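Local coordinates for listeriolysin O (Listeria monocytogenes, PDB 4CDB), which binds cholesterol-containing host membranes, changes conformation and inserts into them as an oligomeric pore complex, thereby causing cytolysis, at residues D384-Y389 against I471-T477; R455-D460 against L478-N484; I27-Y32 against N352-D356; K34-L38 against E358-K363. One frame throughout, in Å; residues are numbered along the deposited sequence.

Interaction 1 of 4, residues D384-Y389 against I471-T477; sequences DHSGGY and ISIWGTT
Two strand ends run side by side in the same direction, their end-to-end lines 12° apart, with parallel bridges pairing Asp384 with Ser472 (CA-CA 4.5 Å) and His385 with Ile473 (5.1 Å). The backbone ladder runs Asp384 N to Ile471 O (2.8 Å), Ile473 N to Asp384 O (2.8 Å) and Ser386 N to Ile473 O (3.0 Å); beyond the bridges Gly388 N still reaches Gly475 O (2.9 Å). Asp384 (chi1 t) and Ser472 (m) share one face, CB to OG 3.7 Å, and Asp384 OD2 turns to His425. On the other face His385 (t) sets ND1 3.7 Å from CD1 of Ile473, whose p, t rotamer brings that methyl nearer the facing strand. These residues meet Ala391 and Phe393 of strand 391-402, so this face lies in the interior of the C-terminal beta sandwich, at the end that carries Thr477 of the cholesterol-binding motif. Gly388 centres an inverse gamma turn, after which Tyr389 (chi1 p, 45°) turns the edge of its ring to 473-477: OH donates to Trp474 O (2.9 Å), CE1 lies 4.1 Å from Ile473 CD1, and CB 3.6 Å from Thr477 CG2. Glycine at 387 avoids a clash with the Tyr389 ring; at phi/psi 88/-158 a CB on Gly475 would jam against Trp474 O. Trp474 (p) starts sideways and its indole leaves the contact, while CB packs 3.4 Å from Ser386 OG. One water takes Thr477 N (3.3 Å) and donates to Gly388 O (2.4 Å).

Interaction 2 of 4, residues R455-D460 against L478-N484; sequences RTVIDD and LYPKYSN. With TAM (tris(hydroxyethyl)aminomethane), chain U.
Strands 455-460 and 480-484 run nearly parallel, 11° between directions and 7.2 Å between axes at closest approach, and meet through side chains without a backbone hydrogen bond; Val457 and Pro480 have the nearest CA atoms (6.8 Å). Apolar contacts fill the middle. Val457 (t) puts CG2 4.0 Å from Pro480 CB and CG1 3.8 Å from Tyr482 CB, while Ile458 (m, t) brings CG1 to 3.5 Å from Tyr482 CD2. Tyr482 takes chi1 p, and Val457 O lies over one face of its ring, 3.6 Å from CD1. Polar pairs close both ends: Asn484 ND2 donates to Asp460 OD2 (3.1 Å), and Arg455 (t, t, m) makes a weak bond from NH1 to Leu478 O (2.9 Å), its stronger partner being Glu452 through a salt bridge. Bound tris(hydroxyethyl)aminomethane accepts from Asp459 N at O5 (2.6 Å) and donates from O5 to Asp460 OD1 (2.5 Å, very short); its C5 sits 3.3 Å from Tyr482 OH. Val457, at phi/psi -102/-44, and Ile458 both face Ala443 in a classic beta bulge. This is face-to-face packing of the two sheets of the C-terminal beta sandwich, with Arg455 of the conserved undecapeptide meeting Leu478 of the cholesterol-binding motif.

Interaction 3 of 4, residues I27-Y32 against N352-D356; sequences IQGLDY and NFLKD. With NA (sodium ion), chain P; ACT (acetate ion), chain D.
The last turn of helix 14-28 and the loop after it face the end of strand 345-353; Gln28 and Lys355 have the nearest CA atoms, 5.5 Å apart. Phe353 (chi1 m) comes first: Tyr32 CE2 lies over one face of its ring, 3.9 Å from CD1, in an oblique pair with centroids 5.2 Å apart and planes at 47°. Leu354 follows, its CD1 4.4 Å from Ile27 CD1; Ile27 also packs on Pro252, and the Leu354 side chain on Tyr254. Lys355, all-trans, stretches along the helix end: CB is 4.1 Å from Ile27 CG2, CE 3.2 Å from Gln28 O, and NZ donates to Leu30 O at a very short 2.4 Å and to an acetate O at 2.8 Å. Its backbone N gives to a water (3.1 Å) that donates to Tyr32 OH (2.9 Å). Asp356 OD1 binds sodium at 2.7 Å; Tyr32 OH (chi1 p) and acetate OXT bind the same ion, each at 2.5 Å. Lysine and sodium thus concentrate positive charge around one acetate, probably from the crystallisation liquor, which bridges the two.

Interaction 4 of 4, residues K34-L38 against E358-K363; sequences KNNVL and ELAVIK
Lys34 to Leu38 curl as an irregular loop against Glu358 to Lys363, an extended segment that becomes strand at Ile362. Lys34 O is an acceptor for two waters, at 3.0 and 2.7 Å. The first also donates to Leu359 O (2.9 Å) and accepts from Val361 N (2.8 Å); the second donates to Val361 O (2.7 Å) and accepts from Leu38 N (3.0 Å), so the gap between the backbones is bridged by solvent. Direct backbone-to-backbone pairing begins at Leu38 O, which takes Lys363 N at 2.8 Å, almost linearly, and lies 3.5 Å from Ile362 CA. Here the chain enters short strand 39-41, which runs parallel to the start of the long strand 362-385. Lys363 (t, t, m, t) curls NZ to Asn35 O in a weak bond of 3.2 Å. Lys34 (chi1 p) donates from NZ to Asn35 OD1 at 3.0 Å, with CE 3.6 Å from Glu358 CG. Leu38 (m, t) is buried, CD1 3.9 Å from Ala360 CB and CB 4.3 Å from Ile362 CG1, with Leu99 and Val100 of helix 97-100 also touching it.

From the N terminus, the end of helix 14-28 and the loop following it stay open until the chain returns some 320 residues later: interaction 3 closes at 352-356 and interaction 4 at 358-363. Their segments alternate, so these loops cross; they touch through Phe353 N and Glu358 O and tie the N-terminal helix and loop to strand 345-353 and the start of strand 362-385. That long strand then carries the chain to interaction 1, about 79 Å from interaction 4 between centres. Interaction 1 joins its far end to strand 468-475, and interaction 2 crosses it, packing 455-460 on 478-484 across the C-terminal sandwich.

Interaction 1 of 4, residues D384-Y389 against I471-T477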
# COMPACT_ATOMS: atom_id res chain seq x y z
N ASP A 384 29.40 36.12 -19.37
CA ASP A 384 29.34 37.49 -19.86
C ASP A 384 30.63 38.24 -19.54
O ASP A 384 30.95 38.47 -18.37
CB ASP A 384 28.14 38.24 -19.27
CG ASP A 384 27.88 39.56 -19.96
OD1 ASP A 384 28.63 40.53 -19.70
OD2 ASP A 384 26.93 39.64 -20.76
N HIS A 385 31.37 38.60 -20.58
CA HIS A 385 32.62 39.34 -20.43
C HIS A 385 32.46 40.74 -21.00
O HIS A 385 32.25 40.91 -22.20
CB HIS A 385 33.76 38.59 -21.13
CG HIS A 385 35.03 39.38 -21.24
ND1 HIS A 385 35.35 40.42 -20.40
CD2 HIS A 385 36.07 39.26 -22.11
CE1 HIS A 385 36.53 40.91 -20.74
NE2 HIS A 385 36.99 40.22 -21.77
N SER A 386 32.55 41.75 -20.13
CA SER A 386 32.44 43.14 -20.55
C SER A 386 33.54 44.00 -19.93
O SER A 386 33.41 45.22 -19.85
CB SER A 386 31.06 43.70 -20.18
OG SER A 386 30.92 43.82 -18.77
N GLY A 387 34.62 43.35 -19.51
CA GLY A 387 35.73 44.05 -18.90
C GLY A 387 36.65 44.69 -19.92
O GLY A 387 36.72 44.23 -21.07
N GLY A 388 37.34 45.75 -19.52
CA GLY A 388 38.28 46.43 -20.40
C GLY A 388 39.62 45.73 -20.42
O GLY A 388 40.66 46.34 -20.16
N TYR A 389 39.61 44.44 -20.73
CA TYR A 389 40.83 43.64 -20.75
C TYR A 389 40.68 42.36 -21.58
O TYR A 389 39.58 42.01 -22.00
CB TYR A 389 41.25 43.28 -19.32
CG TYR A 389 40.12 42.79 -18.43
CD1 TYR A 389 39.50 41.57 -18.66
CD2 TYR A 389 39.69 43.55 -17.35
CE1 TYR A 389 38.48 41.12 -17.84
CE2 TYR A 389 38.66 43.11 -16.53
CZ TYR A 389 38.06 41.89 -16.78
OH TYR A 389 37.04 41.44 -15.97
N ILE A 471 27.83 33.59 -14.96
CA ILE A 471 29.17 34.06 -14.65
C ILE A 471 29.44 35.34 -15.43
O ILE A 471 29.45 35.34 -16.67
CB ILE A 471 30.24 33.02 -15.03
CG1 ILE A 471 29.91 31.67 -14.38
CG2 ILE A 471 31.62 33.50 -14.62
CD1 ILE A 471 30.05 31.68 -12.87
N SER A 472 29.65 36.44 -14.72
CA SER A 472 29.93 37.72 -15.36
C SER A 472 31.23 38.33 -14.86
O SER A 472 31.54 38.26 -13.67
CB SER A 472 28.78 38.70 -15.13
OG SER A 472 27.57 38.20 -15.66
N ILE A 473 32.00 38.91 -15.77
CA ILE A 473 33.20 39.66 -15.39
C ILE A 473 33.20 41.02 -16.06
O ILE A 473 32.77 41.17 -17.20
CB ILE A 473 34.50 38.90 -15.74
CG1 ILE A 473 34.57 38.59 -17.24
CG2 ILE A 473 34.61 37.63 -14.93
CD1 ILE A 473 35.89 37.99 -17.68
N TRP A 474 33.68 42.03 -15.33
CA TRP A 474 33.77 43.38 -15.86
C TRP A 474 34.86 44.16 -15.13
O TRP A 474 35.74 43.57 -14.50
CB TRP A 474 32.42 44.10 -15.78
CG TRP A 474 31.91 44.35 -14.39
CD1 TRP A 474 31.99 45.52 -13.68
CD2 TRP A 474 31.23 43.42 -13.54
NE1 TRP A 474 31.40 45.37 -12.45
CE2 TRP A 474 30.93 44.09 -12.34
CE3 TRP A 474 30.84 42.08 -13.68
CZ2 TRP A 474 30.26 43.46 -11.28
CZ3 TRP A 474 30.18 41.46 -12.63
CH2 TRP A 474 29.89 42.16 -11.44
N GLY A 475 34.80 45.49 -15.21
CA GLY A 475 35.81 46.32 -14.59
C GLY A 475 37.00 46.57 -15.49
O GLY A 475 36.89 46.47 -16.71
N THR A 476 38.13 46.91 -14.89
CA THR A 476 39.33 47.26 -15.64
C THR A 476 40.48 46.31 -15.31
O THR A 476 40.32 45.40 -14.50
CB THR A 476 39.78 48.70 -15.33
OG1 THR A 476 40.09 48.82 -13.94
CG2 THR A 476 38.68 49.69 -15.70
N THR A 477 41.63 46.54 -15.93
CA THR A 477 42.80 45.71 -15.72
C THR A 477 43.31 45.79 -14.29
O THR A 477 43.79 44.80 -13.73
CB THR A 477 43.95 46.09 -16.67
OG1 THR A 477 44.25 47.48 -16.51
CG2 THR A 477 43.55 45.83 -18.12
O HOH W 1 41.24 48.19 -18.72

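Interaction 2 of 4, residues R455-D460 against L478-N484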
# COMPACT_ATOMS: atom_id res chain seq x y z
N ARG A 455 46.09 37.98 -14.04
CA ARG A 455 45.51 38.06 -12.71
C ARG A 455 44.24 37.23 -12.63
O ARG A 455 43.34 37.39 -13.46
CB ARG A 455 45.21 39.51 -12.34
CG ARG A 455 44.54 39.67 -10.98
CD ARG A 455 44.26 41.13 -10.67
NE ARG A 455 45.45 41.95 -10.80
CZ ARG A 455 45.49 43.26 -10.56
NH1 ARG A 455 44.39 43.90 -10.18
NH2 ARG A 455 46.62 43.93 -10.71
N THR A 456 44.17 36.36 -11.63
CA THR A 456 42.98 35.53 -11.43
C THR A 456 41.80 36.38 -11.00
O THR A 456 41.91 37.18 -10.07
CB THR A 456 43.24 34.43 -10.38
OG1 THR A 456 44.28 33.56 -10.84
CG2 THR A 456 41.97 33.61 -10.15
N VAL A 457 40.67 36.22 -11.68
CA VAL A 457 39.45 36.93 -11.33
C VAL A 457 38.49 36.01 -10.58
O VAL A 457 37.90 36.40 -9.57
CB VAL A 457 38.74 37.49 -12.57
CG1 VAL A 457 37.52 38.31 -12.17
CG2 VAL A 457 39.69 38.34 -13.39
N ILE A 458 38.34 34.78 -11.08
CA ILE A 458 37.46 33.79 -10.48
C ILE A 458 38.15 32.43 -10.39
O ILE A 458 38.81 32.00 -11.34
CB ILE A 458 36.17 33.59 -11.30
CG1 ILE A 458 35.51 34.94 -11.61
CG2 ILE A 458 35.18 32.68 -10.57
CD1 ILE A 458 34.26 34.80 -12.45
N ASP A 459 37.97 31.75 -9.26
CA ASP A 459 38.45 30.38 -9.10
C ASP A 459 37.50 29.60 -8.19
O ASP A 459 37.83 29.30 -7.04
CB ASP A 459 39.87 30.37 -8.52
CG ASP A 459 40.58 29.03 -8.71
OD1 ASP A 459 39.90 28.00 -8.86
OD2 ASP A 459 41.83 29.02 -8.71
N ASP A 460 36.31 29.29 -8.70
CA ASP A 460 35.32 28.55 -7.93
C ASP A 460 35.27 27.09 -8.37
O ASP A 460 35.18 26.80 -9.56
CB ASP A 460 33.94 29.20 -8.07
CG ASP A 460 33.88 30.60 -7.49
OD1 ASP A 460 34.71 30.91 -6.60
OD2 ASP A 460 33.01 31.39 -7.91
N LEU A 478 43.20 46.98 -13.69
CA LEU A 478 43.62 47.18 -12.31
C LEU A 478 42.51 46.77 -11.34
O LEU A 478 42.79 46.32 -10.23
CB LEU A 478 44.02 48.63 -12.07
CG LEU A 478 45.18 49.17 -12.91
CD1 LEU A 478 45.56 50.57 -12.46
CD2 LEU A 478 46.38 48.23 -12.85
N TYR A 479 41.27 46.94 -11.76
CA TYR A 479 40.13 46.62 -10.90
C TYR A 479 39.09 45.74 -11.60
O TYR A 479 38.01 46.22 -11.97
CB TYR A 479 39.48 47.89 -10.37
CG TYR A 479 40.42 48.75 -9.55
CD1 TYR A 479 40.71 48.43 -8.23
CD2 TYR A 479 41.02 49.88 -10.10
CE1 TYR A 479 41.57 49.21 -7.48
CE2 TYR A 479 41.88 50.66 -9.36
CZ TYR A 479 42.15 50.32 -8.05
OH TYR A 479 43.01 51.10 -7.29
N PRO A 480 39.41 44.45 -11.77
CA PRO A 480 38.43 43.53 -12.36
C PRO A 480 37.35 43.16 -11.35
O PRO A 480 37.66 42.96 -10.17
CB PRO A 480 39.28 42.31 -12.72
CG PRO A 480 40.38 42.32 -11.71
CD PRO A 480 40.68 43.77 -11.43
N LYS A 481 36.11 43.08 -11.80
CA LYS A 481 35.01 42.62 -10.95
C LYS A 481 34.36 41.38 -11.55
O LYS A 481 34.51 41.10 -12.74
CB LYS A 481 33.96 43.72 -10.76
CG LYS A 481 34.43 44.91 -9.95
CD LYS A 481 34.99 45.99 -10.85
CE LYS A 481 35.36 47.23 -10.06
NZ LYS A 481 35.91 48.29 -10.95
N TYR A 482 33.63 40.65 -10.71
CA TYR A 482 32.94 39.45 -11.16
C TYR A 482 31.71 39.16 -10.32
O TYR A 482 31.57 39.64 -9.19
CB TYR A 482 33.88 38.24 -11.12
CG TYR A 482 34.02 37.63 -9.75
CD1 TYR A 482 34.87 38.18 -8.80
CD2 TYR A 482 33.30 36.49 -9.40
CE1 TYR A 482 35.00 37.62 -7.55
CE2 TYR A 482 33.43 35.92 -8.15
CZ TYR A 482 34.28 36.49 -7.22
OH TYR A 482 34.41 35.93 -5.97
N SER A 483 30.81 38.36 -10.88
CA SER A 483 29.67 37.85 -10.12
C SER A 483 29.37 36.41 -10.55
O SER A 483 29.41 36.08 -11.73
CB SER A 483 28.44 38.73 -10.33
OG SER A 483 28.00 38.69 -11.68
N ASN A 484 29.09 35.57 -9.56
CA ASN A 484 28.67 34.19 -9.81
C ASN A 484 27.31 33.97 -9.17
O ASN A 484 27.22 33.60 -8.00
CB ASN A 484 29.71 33.22 -9.24
CG ASN A 484 29.33 31.76 -9.44
OD1 ASN A 484 28.37 31.43 -10.15
ND2 ASN A 484 30.08 30.86 -8.82
C TAM U . 38.64 34.47 -5.05
C1 TAM U . 39.75 34.00 -4.11
C2 TAM U . 38.15 33.36 -5.98
C3 TAM U . 39.16 35.68 -5.82
C4 TAM U . 40.01 32.50 -4.18
C5 TAM U . 36.70 33.60 -6.40
C6 TAM U . 39.70 35.31 -7.20
N TAM U . 37.51 34.91 -4.24
O4 TAM U . 41.37 32.29 -4.57
O5 TAM U . 36.33 32.64 -7.39
O6 TAM U . 40.92 34.57 -7.07

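Interaction 3 of 4, residues I27-Y32 against N352-D356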
# COMPACT_ATOMS: atom_id res chain seq x y z
N ILE A 27 -12.03 -35.67 14.37
CA ILE A 27 -11.48 -34.33 14.22
C ILE A 27 -10.28 -34.11 15.15
O ILE A 27 -9.27 -33.55 14.75
CB ILE A 27 -12.55 -33.24 14.43
CG1 ILE A 27 -13.65 -33.37 13.37
CG2 ILE A 27 -11.93 -31.85 14.37
CD1 ILE A 27 -14.74 -32.32 13.48
N GLN A 28 -10.41 -34.59 16.39
CA GLN A 28 -9.32 -34.49 17.36
C GLN A 28 -8.12 -35.34 16.96
O GLN A 28 -7.02 -35.14 17.45
CB GLN A 28 -9.81 -34.88 18.76
CG GLN A 28 -10.77 -33.87 19.39
CD GLN A 28 -11.39 -34.38 20.68
OE1 GLN A 28 -11.12 -35.49 21.13
NE2 GLN A 28 -12.25 -33.56 21.28
N GLY A 29 -8.34 -36.30 16.07
CA GLY A 29 -7.27 -37.17 15.60
C GLY A 29 -6.52 -36.61 14.41
O GLY A 29 -5.51 -37.16 13.99
N LEU A 30 -7.02 -35.50 13.87
CA LEU A 30 -6.40 -34.88 12.71
C LEU A 30 -5.08 -34.21 13.07
O LEU A 30 -5.05 -33.22 13.81
CB LEU A 30 -7.35 -33.86 12.07
CG LEU A 30 -8.68 -34.42 11.55
CD1 LEU A 30 -9.51 -33.32 10.92
CD2 LEU A 30 -8.43 -35.54 10.55
N ASP A 31 -3.98 -34.75 12.55
CA ASP A 31 -2.65 -34.20 12.80
C ASP A 31 -2.21 -33.23 11.71
O ASP A 31 -2.11 -33.60 10.54
CB ASP A 31 -1.62 -35.32 12.96
CG ASP A 31 -1.73 -36.03 14.29
OD1 ASP A 31 -1.28 -35.45 15.30
OD2 ASP A 31 -2.26 -37.16 14.34
N TYR A 32 -1.96 -31.99 12.10
CA TYR A 32 -1.45 -30.98 11.18
C TYR A 32 -0.79 -29.85 11.96
O TYR A 32 -1.10 -29.65 13.13
CB TYR A 32 -2.58 -30.43 10.29
CG TYR A 32 -3.73 -29.81 11.06
CD1 TYR A 32 -4.82 -30.59 11.44
CD2 TYR A 32 -3.74 -28.46 11.38
CE1 TYR A 32 -5.88 -30.03 12.14
CE2 TYR A 32 -4.80 -27.90 12.08
CZ TYR A 32 -5.86 -28.69 12.46
OH TYR A 32 -6.92 -28.13 13.15
N ASN A 352 -11.44 -20.01 13.02
CA ASN A 352 -10.87 -20.90 14.03
C ASN A 352 -10.94 -22.34 13.57
O ASN A 352 -11.96 -22.77 13.01
CB ASN A 352 -11.61 -20.76 15.36
CG ASN A 352 -11.39 -19.41 16.03
OD1 ASN A 352 -10.87 -18.48 15.42
ND2 ASN A 352 -11.80 -19.30 17.29
N PHE A 353 -9.87 -23.10 13.80
CA PHE A 353 -9.89 -24.53 13.54
C PHE A 353 -10.90 -25.19 14.48
O PHE A 353 -10.99 -24.82 15.65
CB PHE A 353 -8.50 -25.14 13.74
CG PHE A 353 -7.50 -24.72 12.70
CD1 PHE A 353 -7.54 -25.26 11.42
CD2 PHE A 353 -6.51 -23.80 13.00
CE1 PHE A 353 -6.61 -24.88 10.46
CE2 PHE A 353 -5.58 -23.41 12.04
CZ PHE A 353 -5.63 -23.96 10.77
N LEU A 354 -11.66 -26.15 13.97
CA LEU A 354 -12.68 -26.82 14.77
C LEU A 354 -12.06 -27.73 15.83
O LEU A 354 -12.69 -28.03 16.84
CB LEU A 354 -13.63 -27.62 13.88
CG LEU A 354 -15.10 -27.17 13.88
CD1 LEU A 354 -15.96 -28.14 13.09
CD2 LEU A 354 -15.61 -27.02 15.31
N LYS A 355 -10.83 -28.15 15.59
CA LYS A 355 -10.18 -29.12 16.48
C LYS A 355 -9.94 -28.58 17.89
O LYS A 355 -10.28 -29.23 18.87
CB LYS A 355 -8.86 -29.60 15.87
CG LYS A 355 -8.13 -30.64 16.71
CD LYS A 355 -6.88 -31.12 16.00
CE LYS A 355 -6.12 -32.14 16.83
NZ LYS A 355 -4.91 -32.65 16.14
N ASP A 356 -9.34 -27.40 17.98
CA ASP A 356 -8.99 -26.84 19.28
C ASP A 356 -9.42 -25.39 19.43
O ASP A 356 -8.95 -24.69 20.32
CB ASP A 356 -7.47 -26.96 19.51
CG ASP A 356 -6.67 -26.30 18.40
OD1 ASP A 356 -7.24 -26.03 17.33
OD2 ASP A 356 -5.46 -26.06 18.60
NA NA P . -6.05 -26.92 15.12
C ACT D . -3.65 -29.23 15.77
O ACT D . -3.65 -30.35 15.23
OXT ACT D . -4.69 -28.72 16.24
CH3 ACT D . -2.36 -28.47 15.89
O HOH W 2 -9.75 -28.44 12.73

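Interaction 4 of 4, residues K34-L38 against E358-K363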
# COMPACT_ATOMS: atom_id res chain seq x y z
N LYS A 34 -0.81 -26.21 12.60
CA LYS A 34 -1.73 -25.09 12.43
C LYS A 34 -1.02 -23.85 11.91
O LYS A 34 -1.64 -22.97 11.31
CB LYS A 34 -2.44 -24.77 13.75
CG LYS A 34 -1.59 -23.99 14.74
CD LYS A 34 -2.42 -23.43 15.88
CE LYS A 34 -1.88 -22.08 16.34
NZ LYS A 34 -0.51 -22.18 16.91
N ASN A 35 0.29 -23.78 12.14
CA ASN A 35 1.08 -22.63 11.73
C ASN A 35 1.50 -22.71 10.26
O ASN A 35 2.07 -21.76 9.73
CB ASN A 35 2.32 -22.50 12.62
CG ASN A 35 1.96 -22.35 14.09
OD1 ASN A 35 1.14 -21.52 14.46
ND2 ASN A 35 2.58 -23.17 14.93
N ASN A 36 1.20 -23.83 9.62
CA ASN A 36 1.66 -24.06 8.25
C ASN A 36 0.57 -24.56 7.29
O ASN A 36 0.86 -24.95 6.16
CB ASN A 36 2.84 -25.03 8.24
CG ASN A 36 4.04 -24.50 9.00
OD1 ASN A 36 4.30 -23.29 8.99
ND2 ASN A 36 4.77 -25.39 9.66
N VAL A 37 -0.68 -24.54 7.74
CA VAL A 37 -1.80 -24.99 6.92
C VAL A 37 -2.21 -23.96 5.86
O VAL A 37 -2.45 -24.30 4.71
CB VAL A 37 -3.02 -25.37 7.79
CG1 VAL A 37 -4.30 -25.38 6.98
CG2 VAL A 37 -2.79 -26.73 8.44
N LEU A 38 -2.27 -22.69 6.26
CA LEU A 38 -2.68 -21.62 5.35
C LEU A 38 -1.48 -20.76 4.97
O LEU A 38 -1.00 -19.95 5.77
CB LEU A 38 -3.77 -20.76 5.99
CG LEU A 38 -5.05 -21.49 6.40
CD1 LEU A 38 -5.97 -20.55 7.17
CD2 LEU A 38 -5.76 -22.05 5.19
N GLU A 358 -8.54 -22.97 17.83
CA GLU A 358 -7.38 -22.11 17.70
C GLU A 358 -7.49 -21.22 16.46
O GLU A 358 -8.07 -21.61 15.45
CB GLU A 358 -6.10 -22.95 17.63
CG GLU A 358 -4.89 -22.28 18.25
CD GLU A 358 -4.92 -22.30 19.77
OE1 GLU A 358 -5.72 -23.07 20.34
OE2 GLU A 358 -4.15 -21.53 20.38
N LEU A 359 -6.92 -20.02 16.56
CA LEU A 359 -7.03 -19.03 15.50
C LEU A 359 -6.21 -19.43 14.27
O LEU A 359 -5.02 -19.74 14.37
CB LEU A 359 -6.58 -17.66 16.01
CG LEU A 359 -6.93 -16.42 15.19
CD1 LEU A 359 -8.43 -16.36 14.94
CD2 LEU A 359 -6.45 -15.16 15.89
N ALA A 360 -6.86 -19.44 13.11
CA ALA A 360 -6.19 -19.76 11.85
C ALA A 360 -5.52 -18.52 11.28
O ALA A 360 -6.17 -17.50 11.07
CB ALA A 360 -7.19 -20.32 10.85
N VAL A 361 -4.21 -18.62 11.04
CA VAL A 361 -3.45 -17.48 10.54
C VAL A 361 -2.87 -17.77 9.15
O VAL A 361 -2.28 -18.83 8.92
CB VAL A 361 -2.29 -17.11 11.50
CG1 VAL A 361 -1.59 -15.84 11.03
CG2 VAL A 361 -2.82 -16.95 12.93
N ILE A 362 -3.05 -16.82 8.23
CA ILE A 362 -2.47 -16.95 6.90
C ILE A 362 -1.02 -16.49 6.89
O ILE A 362 -0.71 -15.33 7.21
CB ILE A 362 -3.27 -16.15 5.85
CG1 ILE A 362 -4.72 -16.61 5.80
CG2 ILE A 362 -2.63 -16.29 4.48
CD1 ILE A 362 -5.52 -16.00 4.66
N LYS A 363 -0.12 -17.39 6.51
CA LYS A 363 1.30 -17.07 6.45
C LYS A 363 1.71 -16.65 5.04
O LYS A 363 1.67 -17.45 4.11
CB LYS A 363 2.14 -18.27 6.91
CG LYS A 363 3.64 -18.04 6.83
CD LYS A 363 4.39 -19.06 7.68
CE LYS A 363 3.98 -18.94 9.15
NZ LYS A 363 4.69 -19.93 10.01
O HOH W 3 -2.93 -20.59 12.50
O HOH W 4 -2.07 -21.53 9.04